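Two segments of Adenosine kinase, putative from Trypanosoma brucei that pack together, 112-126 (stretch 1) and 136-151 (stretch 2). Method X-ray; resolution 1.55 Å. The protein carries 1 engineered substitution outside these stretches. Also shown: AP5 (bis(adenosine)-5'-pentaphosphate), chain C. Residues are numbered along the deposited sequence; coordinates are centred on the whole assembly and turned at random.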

ATOM      1  N   MET A 112       5.594   5.858  14.831  1.00 11.64           N
ATOM      2  CA  MET A 112       4.344   5.103  14.829  1.00 11.81           C
ATOM      3  C   MET A 112       3.277   5.827  15.645  1.00 13.84           C
ATOM      4  O   MET A 112       3.162   5.644  16.848  1.00 16.39           O
ATOM      5  CB  MET A 112       4.585   3.678  15.376  1.00 14.27           C
ATOM      6  CG  MET A 112       5.358   2.810  14.407  1.00 13.81           C
ATOM      7  SD  MET A 112       4.424   2.404  12.920  1.00 14.35           S
ATOM      8  CE  MET A 112       3.472   0.945  13.426  1.00 12.32           C
ATOM      9  N   ALA A 113       2.562   6.735  14.968  1.00 13.96           N
ATOM     10  CA  ALA A 113       1.528   7.522  15.615  1.00 14.67           C
ATOM     11  C   ALA A 113       0.223   6.725  15.628  1.00 11.77           C
ATOM     12  O   ALA A 113      -0.804   7.136  15.067  1.00 14.42           O
ATOM     13  CB  ALA A 113       1.371   8.868  14.902  1.00 14.34           C
ATOM     14  N   VAL A 114       0.280   5.548  16.266  1.00 12.72           N
ATOM     15  CA  VAL A 114      -0.850   4.588  16.244  1.00 12.48           C
ATOM     16  C   VAL A 114      -1.781   4.764  17.421  1.00 13.18           C
ATOM     17  O   VAL A 114      -1.368   5.243  18.503  1.00 16.95           O
ATOM     18  CB  VAL A 114      -0.332   3.103  16.179  1.00 12.58           C
ATOM     19  CG1 VAL A 114       0.376   2.866  14.823  1.00 12.81           C
ATOM     20  CG2 VAL A 114       0.596   2.791  17.369  1.00 14.10           C
ATOM     21  N   GLU A 115      -3.039   4.447  17.154  1.00 13.29           N
ATOM     22  CA  GLU A 115      -4.066   4.380  18.168  1.00 13.01           C
ATOM     23  C   GLU A 115      -4.016   3.015  18.816  1.00 14.84           C
ATOM     24  O   GLU A 115      -3.696   2.063  18.132  1.00 14.20           O
ATOM     25  CB  GLU A 115      -5.432   4.577  17.499  1.00 14.04           C
ATOM     26  CG  GLU A 115      -6.595   4.663  18.494  1.00 16.54           C
ATOM     27  CD  GLU A 115      -7.889   5.106  17.867  1.00 15.87           C
ATOM     28  OE1 GLU A 115      -7.996   5.078  16.626  1.00 15.02           O
ATOM     29  OE2 GLU A 115      -8.836   5.445  18.647  1.00 18.63           O
ATOM     30  N   HIS A 116      -4.362   2.922  20.096  1.00 14.91           N
ATOM     31  CA  HIS A 116      -4.587   1.624  20.723  1.00 16.60           C
ATOM     32  C   HIS A 116      -6.039   1.510  21.068  1.00 19.61           C
ATOM     33  O   HIS A 116      -6.654   2.473  21.559  1.00 22.49           O
ATOM     34  CB  HIS A 116      -3.787   1.433  22.014  1.00 16.35           C
ATOM     35  CG  HIS A 116      -2.309   1.440  21.802  1.00 20.64           C
ATOM     36  ND1 HIS A 116      -1.542   0.293  21.825  1.00 32.25           N
ATOM     37  CD2 HIS A 116      -1.466   2.453  21.523  1.00 17.61           C
ATOM     38  CE1 HIS A 116      -0.280   0.610  21.593  1.00 25.81           C
ATOM     39  NE2 HIS A 116      -0.205   1.913  21.410  1.00 28.14           N
ATOM     40  N   THR A 117      -6.600   0.342  20.788  1.00 19.48           N
ATOM     41  CA  THR A 117      -7.992   0.057  21.140  1.00 19.79           C
ATOM     42  C   THR A 117      -8.060  -1.233  21.960  1.00 21.62           C
ATOM     43  O   THR A 117      -7.158  -2.091  21.881  1.00 19.60           O
ATOM     44  CB  THR A 117      -8.902  -0.047  19.869  1.00 19.51           C
ATOM     45  OG1 THR A 117     -10.268  -0.273  20.260  1.00 18.74           O
ATOM     46  CG2 THR A 117      -8.494  -1.203  18.962  1.00 15.67           C
ATOM     47  N   THR A 118      -9.125  -1.371  22.753  1.00 21.95           N
ATOM     48  CA  THR A 118      -9.389  -2.625  23.427  1.00 22.19           C
ATOM     49  C   THR A 118     -10.581  -3.352  22.780  1.00 23.07           C
ATOM     50  O   THR A 118     -11.045  -4.394  23.274  1.00 26.90           O
ATOM     51  CB  THR A 118      -9.637  -2.374  24.930  1.00 25.06           C
ATOM     52  OG1 THR A 118     -10.820  -1.579  25.080  1.00 25.47           O
ATOM     53  CG2 THR A 118      -8.422  -1.636  25.570  1.00 24.72           C
ATOM     54  N   LYS A 119     -11.070  -2.812  21.670  1.00 23.31           N
ATOM     55  CA  LYS A 119     -12.303  -3.322  21.054  1.00 22.61           C
ATOM     56  C   LYS A 119     -12.142  -4.579  20.203  1.00 23.11           C
ATOM     57  O   LYS A 119     -13.126  -5.287  19.930  1.00 24.19           O
ATOM     58  CB  LYS A 119     -12.956  -2.231  20.214  1.00 23.71           C
ATOM     59  CG  LYS A 119     -13.462  -1.039  21.019  1.00 28.07           C
ATOM     60  CD  LYS A 119     -13.922   0.065  20.086  1.00 35.51           C
ATOM     61  CE  LYS A 119     -14.554   1.212  20.862  1.00 47.47           C
ATOM     62  NZ  LYS A 119     -14.547   2.485  20.074  1.00 52.92           N
ATOM     63  N   ALA A 120     -10.922  -4.808  19.722  1.00 18.70           N
ATOM     64  CA  ALA A 120     -10.588  -5.984  18.953  1.00 18.74           C
ATOM     65  C   ALA A 120      -9.084  -6.118  19.043  1.00 19.19           C
ATOM     66  O   ALA A 120      -8.374  -5.121  19.237  1.00 17.70           O
ATOM     67  CB  ALA A 120     -11.002  -5.824  17.472  1.00 15.54           C
ATOM     68  N   GLY A 121      -8.609  -7.339  18.849  1.00 19.50           N
ATOM     69  CA  GLY A 121      -7.165  -7.614  18.824  1.00 17.75           C
ATOM     70  C   GLY A 121      -6.563  -7.024  17.559  1.00 15.36           C
ATOM     71  O   GLY A 121      -7.286  -6.705  16.625  1.00 14.54           O
ATOM     72  N   SER A 122      -5.238  -6.868  17.538  1.00 13.90           N
ATOM     73  CA  SER A 122      -4.573  -6.356  16.347  1.00 14.45           C
ATOM     74  C   SER A 122      -4.887  -7.220  15.144  1.00 12.53           C
ATOM     75  O   SER A 122      -5.049  -8.451  15.262  1.00 16.55           O
ATOM     76  CB  SER A 122      -3.062  -6.277  16.594  1.00 14.34           C
ATOM     77  OG  SER A 122      -2.822  -5.342  17.606  1.00 15.28           O
ATOM     78  N   GLY A 123      -4.985  -6.544  13.995  1.00 13.42           N
ATOM     79  CA  GLY A 123      -5.331  -7.202  12.754  1.00 13.76           C
ATOM     80  C   GLY A 123      -4.294  -8.187  12.253  1.00 14.71           C
ATOM     81  O   GLY A 123      -3.118  -8.129  12.626  1.00 14.22           O
ATOM     82  N   ALA A 124      -4.747  -9.096  11.387  1.00 14.00           N
ATOM     83  CA  ALA A 124      -3.862 -10.085  10.794  1.00 14.36           C
ATOM     84  C   ALA A 124      -4.313 -10.351   9.365  1.00 14.60           C
ATOM     85  O   ALA A 124      -5.494 -10.141   9.018  1.00 16.35           O
ATOM     86  CB  ALA A 124      -3.881 -11.411  11.620  1.00 17.04           C
ATOM     87  N   CYS A 125      -3.396 -10.850   8.545  1.00 13.65           N
ATOM     88  CA  CYS A 125      -3.727 -11.150   7.158  1.00 14.29           C
ATOM     89  C   CYS A 125      -3.226 -12.548   6.903  1.00 16.09           C
ATOM     90  O   CYS A 125      -2.036 -12.827   7.090  1.00 16.21           O
ATOM     91  CB  CYS A 125      -3.064 -10.152   6.201  1.00 14.68           C
ATOM     92  SG  CYS A 125      -3.633 -10.443   4.467  1.00 15.15           S
ATOM     93  N   ALA A 126      -4.124 -13.435   6.489  1.00 15.08           N
ATOM     94  CA  ALA A 126      -3.701 -14.786   6.067  1.00 16.75           C
ATOM     95  C   ALA A 126      -3.075 -14.648   4.677  1.00 16.38           C
ATOM     96  O   ALA A 126      -3.682 -14.110   3.764  1.00 17.36           O
ATOM     97  CB  ALA A 126      -4.869 -15.755   6.058  1.00 16.81           C
TER
HETATM   98  PA  AP5 C 346       3.697  -5.743  -9.992  1.00 14.08           P
HETATM   99  O1A AP5 C 346       3.566  -7.247 -10.215  1.00 14.78           O
HETATM  100  O2A AP5 C 346       3.057  -4.899 -11.075  1.00 15.80           O
HETATM  101  O3A AP5 C 346       3.064  -5.247  -8.597  1.00 14.22           O
HETATM  102  PB  AP5 C 346       1.716  -5.792  -7.897  1.00 14.59           P
HETATM  103  O1B AP5 C 346       0.816  -6.509  -8.855  1.00 15.34           O
HETATM  104  O2B AP5 C 346       1.143  -4.645  -7.139  1.00 16.02           O
HETATM  105  O3B AP5 C 346       2.378  -6.842  -6.899  1.00 15.66           O
HETATM  106  PG  AP5 C 346       1.811  -8.097  -6.101  1.00 20.12           P
HETATM  107  O1G AP5 C 346       2.974  -9.004  -5.844  1.00 28.34           O
HETATM  108  O2G AP5 C 346       0.746  -8.886  -6.830  1.00 21.35           O
HETATM  109  O3G AP5 C 346       1.385  -7.400  -4.781  1.00 19.99           O
HETATM  110  PD  AP5 C 346       0.705  -8.007  -3.446  1.00 19.89           P
HETATM  111  O1D AP5 C 346       0.448  -9.501  -3.508  1.00 21.05           O
HETATM  112  O2D AP5 C 346      -0.448  -7.090  -3.146  1.00 20.75           O
HETATM  113  O3D AP5 C 346       1.907  -7.816  -2.392  1.00 16.42           O
HETATM  114  PE  AP5 C 346       2.214  -6.486  -1.533  1.00 18.91           P
HETATM  115  O1E AP5 C 346       1.988  -5.270  -2.387  1.00 20.09           O
HETATM  116  O2E AP5 C 346       3.575  -6.637  -0.856  1.00 21.15           O
HETATM  117  O5F AP5 C 346       5.254  -5.426  -9.773  1.00 13.22           O
HETATM  118  C5F AP5 C 346       5.685  -4.127  -9.368  1.00 13.47           C
HETATM  119  C4F AP5 C 346       7.125  -3.941  -9.780  1.00 11.80           C
HETATM  120  O4F AP5 C 346       7.925  -5.013  -9.262  1.00 15.07           O
HETATM  121  C3F AP5 C 346       7.374  -4.021 -11.283  1.00 14.08           C
HETATM  122  O3F AP5 C 346       7.189  -2.753 -11.864  1.00 15.69           O
HETATM  123  C2F AP5 C 346       8.773  -4.557 -11.375  1.00 17.57           C
HETATM  124  O2F AP5 C 346       9.697  -3.516 -11.183  1.00 17.61           O
HETATM  125  C1F AP5 C 346       8.859  -5.481 -10.156  1.00 14.42           C
HETATM  126  N9A AP5 C 346       8.511  -6.899 -10.457  1.00 15.43           N
HETATM  127  C8A AP5 C 346       7.355  -7.580 -10.064  1.00 13.65           C
HETATM  128  N7A AP5 C 346       7.451  -8.856 -10.528  1.00 16.39           N
HETATM  129  C5A AP5 C 346       8.629  -8.997 -11.180  1.00 16.49           C
HETATM  130  C6A AP5 C 346       9.254 -10.058 -11.797  1.00 22.18           C
HETATM  131  N6A AP5 C 346       8.748 -11.293 -11.760  1.00 26.43           N
HETATM  132  N1A AP5 C 346      10.491  -9.862 -12.362  1.00 25.29           N
HETATM  133  C2A AP5 C 346      11.138  -8.637 -12.308  1.00 25.08           C
HETATM  134  N3A AP5 C 346      10.507  -7.587 -11.676  1.00 18.78           N
HETATM  135  C4A AP5 C 346       9.299  -7.765 -11.107  1.00 17.69           C
HETATM  136  O5J AP5 C 346       1.049  -6.493  -0.400  1.00 19.13           O
HETATM  137  C5J AP5 C 346       0.976  -7.563   0.526  1.00 17.96           C
HETATM  138  C4J AP5 C 346       0.445  -6.934   1.803  1.00 11.65           C
HETATM  139  O4J AP5 C 346      -0.945  -6.597   1.663  1.00 15.56           O
HETATM  140  C3J AP5 C 346       0.450  -7.884   3.005  1.00 12.83           C
HETATM  141  O3J AP5 C 346       1.532  -7.500   3.854  1.00 14.33           O
HETATM  142  C2J AP5 C 346      -0.931  -7.702   3.656  1.00 14.02           C
HETATM  143  O2J AP5 C 346      -0.877  -7.514   5.065  1.00 14.13           O
HETATM  144  C1J AP5 C 346      -1.439  -6.457   2.970  1.00 14.74           C
HETATM  145  N9B AP5 C 346      -2.905  -6.340   2.972  1.00 10.32           N
HETATM  146  C8B AP5 C 346      -3.771  -7.257   2.442  1.00 11.93           C
HETATM  147  N7B AP5 C 346      -5.027  -6.801   2.687  1.00 14.87           N
HETATM  148  C5B AP5 C 346      -4.947  -5.610   3.359  1.00  9.35           C
HETATM  149  C6B AP5 C 346      -5.915  -4.719   3.839  1.00 10.20           C
HETATM  150  N6B AP5 C 346      -7.236  -4.948   3.784  1.00 11.62           N
HETATM  151  N1B AP5 C 346      -5.441  -3.622   4.505  1.00 11.27           N
HETATM  152  C2B AP5 C 346      -4.109  -3.301   4.629  1.00 11.88           C
HETATM  153  N3B AP5 C 346      -3.157  -4.202   4.196  1.00 11.58           N
HETATM  154  C4B AP5 C 346      -3.594  -5.317   3.537  1.00  9.40           C
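Stretch 2 (136-151) LVADLGAANHLSSEHM

Stretch 2 runs back along stretch 1: the axes of strands 122-126 and 136-141 approach to 4.5 Å, and their N-to-C directions differ by 168°, so the pairing is antiparallel. Four backbone bonds fix the register. Ala124 N donates to Asp139 O (2.9 Å) and Asp139 N to Ala124 O (2.8 Å); Ala126 N reaches Val137 O at 2.8 Å, and Val137 N reaches Ala126 O at 2.9 Å. Between these two pairs, Cys125 faces Ala138 with CA atoms 4.2 Å apart. Their side chains share the face on which AP5 lies, Ala138 CB standing 3.6 Å from its N7B.

A type II' turn, Leu140 to Ala143, then leads into a 3-10 segment at 142-144. Gly141 takes phi/psi of 53/-127°, and a CB there would lie 2.4 Å from Gly121 O, a clash. The same carbonyl accepts from Ala142 N at 2.8 Å, while Ala142 CB packs 3.5 Å from Thr117 CG2.

Beyond the turn, the most extensive coverage centres on Glu115, His145 and His150. The extended Glu115 side chain (chi1 and chi2 both t) receives two bonds at the helix start: Ser147 N to Glu115 OE1 at 2.8 Å, and Ser147 OG to Glu115 OE2 at 2.7 Å. Ser147 OG also caps the helix, accepting from His150 N at 3.0 Å. His150, with chi1 t, lays its ring against Glu115 CB, 3.6 Å from the centroid and 12° off the normal; at the ring edge, NE2 donates to Ala113 O at 2.9 Å.

His145 makes a similar face contact, with Lys119 CB 3.9 Å from its ring centroid and 17° off the normal. One water extends this contact, lying 2.7 Å from His145 ND1 and 3.2 Å from Lys119 NZ; another donates to both Glu115 OE2 (2.7 Å) and His145 O (2.6 Å).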

ATOM      1  N   LEU A 136      -4.733 -13.437  -0.331  1.00 16.49           N
ATOM      2  CA  LEU A 136      -4.669 -12.713   0.950  1.00 16.96           C
ATOM      3  C   LEU A 136      -6.056 -12.560   1.536  1.00 19.15           C
ATOM      4  O   LEU A 136      -6.990 -12.176   0.837  1.00 19.84           O
ATOM      5  CB  LEU A 136      -4.013 -11.333   0.795  1.00 15.41           C
ATOM      6  CG  LEU A 136      -2.784 -11.254  -0.109  1.00 23.56           C
ATOM      7  CD1 LEU A 136      -2.326  -9.787  -0.287  1.00 28.24           C
ATOM      8  CD2 LEU A 136      -1.683 -12.133   0.494  1.00 24.27           C
ATOM      9  N   VAL A 137      -6.192 -12.887   2.818  1.00 15.32           N
ATOM     10  CA  VAL A 137      -7.467 -12.729   3.537  1.00 17.07           C
ATOM     11  C   VAL A 137      -7.227 -11.857   4.768  1.00 14.71           C
ATOM     12  O   VAL A 137      -6.616 -12.296   5.723  1.00 14.65           O
ATOM     13  CB  VAL A 137      -8.008 -14.083   3.940  1.00 17.06           C
ATOM     14  CG1 VAL A 137      -9.363 -13.941   4.678  1.00 16.46           C
ATOM     15  CG2 VAL A 137      -8.206 -14.971   2.691  1.00 15.31           C
ATOM     16  N   ALA A 138      -7.701 -10.615   4.736  1.00 14.06           N
ATOM     17  CA  ALA A 138      -7.354  -9.630   5.786  1.00 14.98           C
ATOM     18  C   ALA A 138      -8.458  -9.552   6.833  1.00 15.16           C
ATOM     19  O   ALA A 138      -9.626  -9.278   6.490  1.00 15.89           O
ATOM     20  CB  ALA A 138      -7.138  -8.243   5.153  1.00 14.12           C
ATOM     21  N   ASP A 139      -8.095  -9.792   8.099  1.00 14.15           N
ATOM     22  CA  ASP A 139      -8.982  -9.628   9.247  1.00 13.34           C
ATOM     23  C   ASP A 139      -8.522  -8.396   9.981  1.00 14.89           C
ATOM     24  O   ASP A 139      -7.551  -8.439  10.756  1.00 15.28           O
ATOM     25  CB  ASP A 139      -8.895 -10.886  10.105  1.00 15.56           C
ATOM     26  CG  ASP A 139      -9.710 -10.795  11.373  1.00 25.27           C
ATOM     27  OD1 ASP A 139     -10.459  -9.815  11.542  1.00 22.92           O
ATOM     28  OD2 ASP A 139      -9.602 -11.720  12.195  1.00 29.68           O
ATOM     29  N   LEU A 140      -9.136  -7.244   9.673  1.00 14.18           N
ATOM     30  CA  LEU A 140      -8.614  -5.981  10.178  1.00 13.26           C
ATOM     31  C   LEU A 140      -8.542  -5.857  11.704  1.00 13.49           C
ATOM     32  O   LEU A 140      -7.669  -5.147  12.196  1.00 14.68           O
ATOM     33  CB  LEU A 140      -9.373  -4.785   9.628  1.00 13.79           C
ATOM     34  CG  LEU A 140      -9.322  -4.557   8.108  1.00 18.84           C
ATOM     35  CD1 LEU A 140      -9.787  -3.118   7.696  1.00 17.09           C
ATOM     36  CD2 LEU A 140      -8.015  -4.876   7.486  1.00 24.47           C
ATOM     37  N   GLY A 141      -9.491  -6.464  12.417  1.00 15.93           N
ATOM     38  CA  GLY A 141      -9.486  -6.361  13.884  1.00 15.05           C
ATOM     39  C   GLY A 141      -9.413  -4.900  14.317  1.00 15.52           C
ATOM     40  O   GLY A 141     -10.200  -4.049  13.848  1.00 14.56           O
ATOM     41  N   ALA A 142      -8.439  -4.615  15.172  1.00 15.29           N
ATOM     42  CA  ALA A 142      -8.242  -3.278  15.697  1.00 15.45           C
ATOM     43  C   ALA A 142      -8.164  -2.216  14.590  1.00 14.15           C
ATOM     44  O   ALA A 142      -8.561  -1.066  14.807  1.00 14.21           O
ATOM     45  CB  ALA A 142      -6.993  -3.259  16.545  1.00 16.19           C
ATOM     46  N   ALA A 143      -7.630  -2.566  13.414  1.00 13.24           N
ATOM     47  CA  ALA A 143      -7.423  -1.553  12.378  1.00 16.93           C
ATOM     48  C   ALA A 143      -8.747  -0.922  11.945  1.00 15.36           C
ATOM     49  O   ALA A 143      -8.794   0.236  11.551  1.00 16.15           O
ATOM     50  CB  ALA A 143      -6.648  -2.122  11.176  1.00 13.42           C
ATOM     51  N   ASN A 144      -9.838  -1.672  12.075  1.00 15.29           N
ATOM     52  CA  ASN A 144     -11.138  -1.168  11.658  1.00 16.32           C
ATOM     53  C   ASN A 144     -11.739  -0.194  12.662  1.00 15.63           C
ATOM     54  O   ASN A 144     -12.778   0.398  12.395  1.00 19.79           O
ATOM     55  CB  ASN A 144     -12.108  -2.321  11.470  1.00 18.69           C
ATOM     56  CG  ASN A 144     -13.223  -2.005  10.519  1.00 26.51           C
ATOM     57  OD1 ASN A 144     -14.389  -2.340  10.770  1.00 33.66           O
ATOM     58  ND2 ASN A 144     -12.892  -1.384   9.417  1.00 16.76           N
ATOM     59  N   HIS A 145     -11.100  -0.044  13.810  1.00 14.99           N
ATOM     60  CA  HIS A 145     -11.584   0.847  14.877  1.00 17.10           C
ATOM     61  C   HIS A 145     -10.822   2.172  14.970  1.00 17.89           C
ATOM     62  O   HIS A 145     -11.003   2.929  15.940  1.00 18.81           O
ATOM     63  CB  HIS A 145     -11.514   0.108  16.218  1.00 17.24           C
ATOM     64  CG  HIS A 145     -12.430  -1.074  16.283  1.00 21.06           C
ATOM     65  ND1 HIS A 145     -13.719  -0.980  16.763  1.00 25.89           N
ATOM     66  CD2 HIS A 145     -12.252  -2.372  15.944  1.00 18.01           C
ATOM     67  CE1 HIS A 145     -14.299  -2.167  16.703  1.00 29.99           C
ATOM     68  NE2 HIS A 145     -13.428  -3.031  16.217  1.00 25.54           N
ATOM     69  N   LEU A 146      -9.990   2.470  13.977  1.00 15.73           N
ATOM     70  CA  LEU A 146      -9.299   3.768  13.934  1.00 13.58           C
ATOM     71  C   LEU A 146     -10.356   4.898  14.028  1.00 12.90           C
ATOM     72  O   LEU A 146     -11.307   4.933  13.252  1.00 15.36           O
ATOM     73  CB  LEU A 146      -8.450   3.873  12.671  1.00 12.75           C
ATOM     74  CG  LEU A 146      -7.696   5.195  12.474  1.00 16.67           C
ATOM     75  CD1 LEU A 146      -6.684   5.426  13.558  1.00 21.64           C
ATOM     76  CD2 LEU A 146      -7.004   5.168  11.112  1.00 18.84           C
ATOM     77  N   SER A 147     -10.205   5.749  15.046  1.00 14.63           N
ATOM     78  CA  SER A 147     -11.250   6.732  15.382  1.00 15.26           C
ATOM     79  C   SER A 147     -10.989   8.175  14.911  1.00 16.72           C
ATOM     80  O   SER A 147      -9.837   8.601  14.706  1.00 14.73           O
ATOM     81  CB  SER A 147     -11.471   6.725  16.906  1.00 17.17           C
ATOM     82  OG  SER A 147     -10.381   7.338  17.584  1.00 18.10           O
ATOM     83  N   SER A 148     -12.083   8.931  14.793  1.00 18.77           N
ATOM     84  CA  SER A 148     -11.961  10.330  14.496  1.00 19.10           C
ATOM     85  C   SER A 148     -11.260  11.035  15.642  1.00 17.27           C
ATOM     86  O   SER A 148     -10.497  11.963  15.401  1.00 18.75           O
ATOM     87  CB  SER A 148     -13.340  10.941  14.249  1.00 23.41           C
ATOM     88  OG  SER A 148     -13.946  10.295  13.141  1.00 31.94           O
ATOM     89  N   GLU A 149     -11.469  10.547  16.872  1.00 17.24           N
ATOM     90  CA  GLU A 149     -10.774  11.141  18.027  1.00 17.45           C
ATOM     91  C   GLU A 149      -9.260  11.029  17.808  1.00 18.15           C
ATOM     92  O   GLU A 149      -8.493  12.006  17.999  1.00 18.96           O
ATOM     93  CB  GLU A 149     -11.165  10.464  19.349  1.00 21.10           C
ATOM     94  CG  GLU A 149     -12.597  10.734  19.836  1.00 37.00           C
ATOM     95  CD  GLU A 149     -13.707  10.332  18.845  1.00 41.04           C
ATOM     96  OE1 GLU A 149     -13.628   9.265  18.177  1.00 25.86           O
ATOM     97  OE2 GLU A 149     -14.681  11.108  18.743  1.00 49.55           O
ATOM     98  N   HIS A 150      -8.810   9.857  17.376  1.00 16.58           N
ATOM     99  CA  HIS A 150      -7.383   9.706  17.141  1.00 16.41           C
ATOM    100  C   HIS A 150      -6.909  10.610  16.002  1.00 14.18           C
ATOM    101  O   HIS A 150      -5.833  11.199  16.065  1.00 13.85           O
ATOM    102  CB  HIS A 150      -7.033   8.240  16.825  1.00 14.21           C
ATOM    103  CG  HIS A 150      -5.557   8.004  16.708  1.00 12.19           C
ATOM    104  ND1 HIS A 150      -4.706   8.082  17.788  1.00 16.11           N
ATOM    105  CD2 HIS A 150      -4.769   7.770  15.620  1.00 15.48           C
ATOM    106  CE1 HIS A 150      -3.461   7.878  17.384  1.00 18.25           C
ATOM    107  NE2 HIS A 150      -3.471   7.693  16.073  1.00 16.14           N
ATOM    108  N   MET A 151      -7.698  10.693  14.935  1.00 13.76           N
ATOM    109  CA  MET A 151      -7.333  11.560  13.799  1.00 13.66           C
ATOM    110  C   MET A 151      -7.156  13.045  14.180  1.00 16.47           C
ATOM    111  O   MET A 151      -6.404  13.751  13.518  1.00 20.76           O
ATOM    112  CB  MET A 151      -8.365  11.456  12.678  1.00 16.45           C
ATOM    113  CG  MET A 151      -8.422  10.071  12.006  1.00 15.08           C
ATOM    114  SD  MET A 151      -6.834   9.511  11.307  1.00 15.51           S
ATOM    115  CE  MET A 151      -6.502  10.795  10.112  1.00 18.91           C
TER
HETATM  116  O   HOH W   1     -10.776   3.529  18.510  1.00 18.77           O
HETATM  117  O   HOH W   2     -14.765   1.541  17.073  1.00 30.56           O